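Local coordinates for single-stranded DNA-binding protein WHY1, chloroplastic (PDB 4KOO) that binds single-stranded DNA as a homotetramer, maintaining plastid genome stability in chloroplasts and modulating telomere length in the nucleus, at residues 152-155 with 156-160. Residues are numbered along the deposited sequence; the frame is centred on the assembly and turned at random.
Sequences NFVL and PYLIG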
ATOM      1  N   ASN A 152      -7.863  -2.681   3.615  1.00 13.45           N
ATOM      2  CA  ASN A 152      -7.294  -1.808   2.606  1.00 10.68           C
ATOM      3  C   ASN A 152      -6.350  -2.599   1.711  1.00 12.65           C
ATOM      4  O   ASN A 152      -6.372  -2.453   0.486  1.00 14.08           O
ATOM      5  CB  ASN A 152      -6.559  -0.624   3.221  1.00 14.09           C
ATOM      6  CG  ASN A 152      -7.467   0.528   3.494  1.00 20.09           C
ATOM      7  OD1 ASN A 152      -8.163   0.999   2.599  1.00 19.36           O
ATOM      8  ND2 ASN A 152      -7.490   0.980   4.725  1.00 17.88           N
ATOM      9  N   PHE A 153      -5.543  -3.463   2.308  1.00 11.30           N
ATOM     10  CA  PHE A 153      -4.575  -4.236   1.532  1.00 11.27           C
ATOM     11  C   PHE A 153      -5.245  -5.160   0.525  1.00 11.94           C
ATOM     12  O   PHE A 153      -4.817  -5.245  -0.640  1.00 13.27           O
ATOM     13  CB  PHE A 153      -3.694  -5.056   2.468  1.00 14.25           C
ATOM     14  CG  PHE A 153      -2.858  -6.053   1.769  1.00 11.38           C
ATOM     15  CD1 PHE A 153      -1.644  -5.682   1.217  1.00 15.52           C
ATOM     16  CD2 PHE A 153      -3.262  -7.353   1.630  1.00 13.91           C
ATOM     17  CE1 PHE A 153      -0.854  -6.607   0.595  1.00 17.16           C
ATOM     18  CE2 PHE A 153      -2.465  -8.274   0.955  1.00 16.78           C
ATOM     19  CZ  PHE A 153      -1.273  -7.876   0.430  1.00 18.17           C
ATOM     20  N   VAL A 154      -6.322  -5.835   0.965  1.00 11.95           N
ATOM     21  CA  VAL A 154      -6.920  -6.926   0.207  1.00 11.22           C
ATOM     22  C   VAL A 154      -7.834  -6.440  -0.935  1.00  9.52           C
ATOM     23  O   VAL A 154      -8.013  -7.121  -1.961  1.00 13.61           O
ATOM     24  CB  VAL A 154      -7.690  -7.899   1.175  1.00 12.66           C
ATOM     25  CG1 VAL A 154      -9.070  -7.437   1.503  1.00 11.39           C
ATOM     26  CG2 VAL A 154      -7.698  -9.285   0.637  1.00 15.63           C
ATOM     27  N   LEU A 155      -8.360  -5.236  -0.786  1.00 13.69           N
ATOM     28  CA  LEU A 155      -9.317  -4.704  -1.750  1.00 10.92           C
ATOM     29  C   LEU A 155      -8.846  -4.839  -3.214  1.00 14.92           C
ATOM     30  O   LEU A 155      -9.569  -5.376  -4.040  1.00 14.68           O
ATOM     31  CB  LEU A 155      -9.663  -3.281  -1.335  1.00 13.42           C
ATOM     32  CG  LEU A 155     -11.000  -2.602  -1.615  1.00 26.69           C
ATOM     33  CD1 LEU A 155     -12.155  -3.515  -1.516  1.00 22.64           C
ATOM     34  CD2 LEU A 155     -11.182  -1.437  -0.642  1.00 21.20           C
ATOM     35  N   PRO A 156      -7.629  -4.374  -3.554  1.00 14.06           N
ATOM     36  CA  PRO A 156      -7.199  -4.583  -4.960  1.00 14.37           C
ATOM     37  C   PRO A 156      -7.037  -6.036  -5.372  1.00 15.48           C
ATOM     38  O   PRO A 156      -7.168  -6.299  -6.573  1.00 17.77           O
ATOM     39  CB  PRO A 156      -5.831  -3.902  -5.035  1.00 13.79           C
ATOM     40  CG  PRO A 156      -5.831  -2.956  -3.855  1.00 15.42           C
ATOM     41  CD  PRO A 156      -6.656  -3.567  -2.791  1.00 13.34           C
ATOM     42  N   TYR A 157      -6.763  -6.940  -4.426  1.00 14.05           N
ATOM     43  CA  TYR A 157      -6.697  -8.348  -4.734  1.00 14.99           C
ATOM     44  C   TYR A 157      -8.075  -8.859  -5.064  1.00 16.60           C
ATOM     45  O   TYR A 157      -8.212  -9.698  -5.944  1.00 16.39           O
ATOM     46  CB  TYR A 157      -6.186  -9.198  -3.575  1.00 15.32           C
ATOM     47  CG  TYR A 157      -4.709  -9.100  -3.331  1.00 22.37           C
ATOM     48  CD1 TYR A 157      -4.114  -7.931  -2.883  1.00 24.19           C
ATOM     49  CD2 TYR A 157      -3.909 -10.226  -3.502  1.00 33.03           C
ATOM     50  CE1 TYR A 157      -2.724  -7.878  -2.668  1.00 30.97           C
ATOM     51  CE2 TYR A 157      -2.568 -10.190  -3.271  1.00 32.45           C
ATOM     52  CZ  TYR A 157      -1.969  -9.028  -2.866  1.00 36.39           C
ATOM     53  OH  TYR A 157      -0.596  -9.074  -2.662  1.00 34.88           O
ATOM     54  N   LEU A 158      -9.078  -8.428  -4.308  1.00 12.28           N
ATOM     55  CA  LEU A 158     -10.430  -8.957  -4.494  1.00 14.04           C
ATOM     56  C   LEU A 158     -11.055  -8.619  -5.850  1.00 14.04           C
ATOM     57  O   LEU A 158     -11.979  -9.321  -6.301  1.00 14.61           O
ATOM     58  CB  LEU A 158     -11.352  -8.495  -3.363  1.00 13.76           C
ATOM     59  CG  LEU A 158     -10.998  -8.891  -1.926  1.00 10.86           C
ATOM     60  CD1 LEU A 158     -12.093  -8.446  -0.984  1.00 14.00           C
ATOM     61  CD2 LEU A 158     -10.679 -10.386  -1.747  1.00 16.98           C
ATOM     62  N   ILE A 159     -10.588  -7.538  -6.461  1.00 13.08           N
ATOM     63  CA  ILE A 159     -11.048  -7.110  -7.771  1.00 12.83           C
ATOM     64  C   ILE A 159     -10.101  -7.511  -8.899  1.00 12.44           C
ATOM     65  O   ILE A 159     -10.306  -7.127 -10.063  1.00 14.56           O
ATOM     66  CB  ILE A 159     -11.389  -5.607  -7.830  1.00 12.35           C
ATOM     67  CG1 ILE A 159     -10.137  -4.757  -7.696  1.00 13.17           C
ATOM     68  CG2 ILE A 159     -12.493  -5.236  -6.811  1.00 11.37           C
ATOM     69  CD1 ILE A 159     -10.333  -3.306  -8.097  1.00 14.40           C
ATOM     70  N   GLY A 160      -9.067  -8.273  -8.557  1.00 12.51           N
ATOM     71  CA  GLY A 160      -8.191  -8.838  -9.567  1.00 15.33           C
ATOM     72  C   GLY A 160      -7.060  -7.962 -10.028  1.00 14.75           C
ATOM     73  O   GLY A 160      -6.298  -8.318 -10.937  1.00 14.09           O
TER
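F153 and Y157, four residues apart on helix 141-158, bring their rings together with centroids 4.8 Å apart and planes inclined by 35°, an oblique aromatic pair in which Y157 CD1 lies over one face of the F153 ring. The touching parts are the far end of the phenylalanine and the hydroxyl-bearing side of the tyrosine: F153 CZ lies 3.4 Å from Y157 CE1. With F153 CG anti to the backbone N (chi1 169°), its ring swings outward from the helix, where CZ and CE2 meet Y157. Replacing Y157 by alanine is likely to uncover that face of F153 and lose the ring stack on H162. Further apolar contact comes from V154, whose two methyls each meet one methyl of L158, CG2 to CD2 at 4.0 Å.

Among the backbone bonds, V154 O takes two donors: L158 N at 2.9 Å, and Y157 N through a weak bond bent to 119°. P156 has no N-H, its CD sits 3.3 Å from F153 O, and Y157 N makes no bond to the turn before, which together account for the kink here. A weak bond from I159 N to L155 O and one from G160 N to Y157 O follow; G160, at positive phi, is the first residue to leave helical geometry and stands as N-cap before helix 161-165. Outside, helix 72-79 packs on L155 and L158, while F153 meets P156 of a neighbouring subunit; this is a proline-kinked helix terminus closed by a Schellman motif, within the helical packing of the Whirly tetramer.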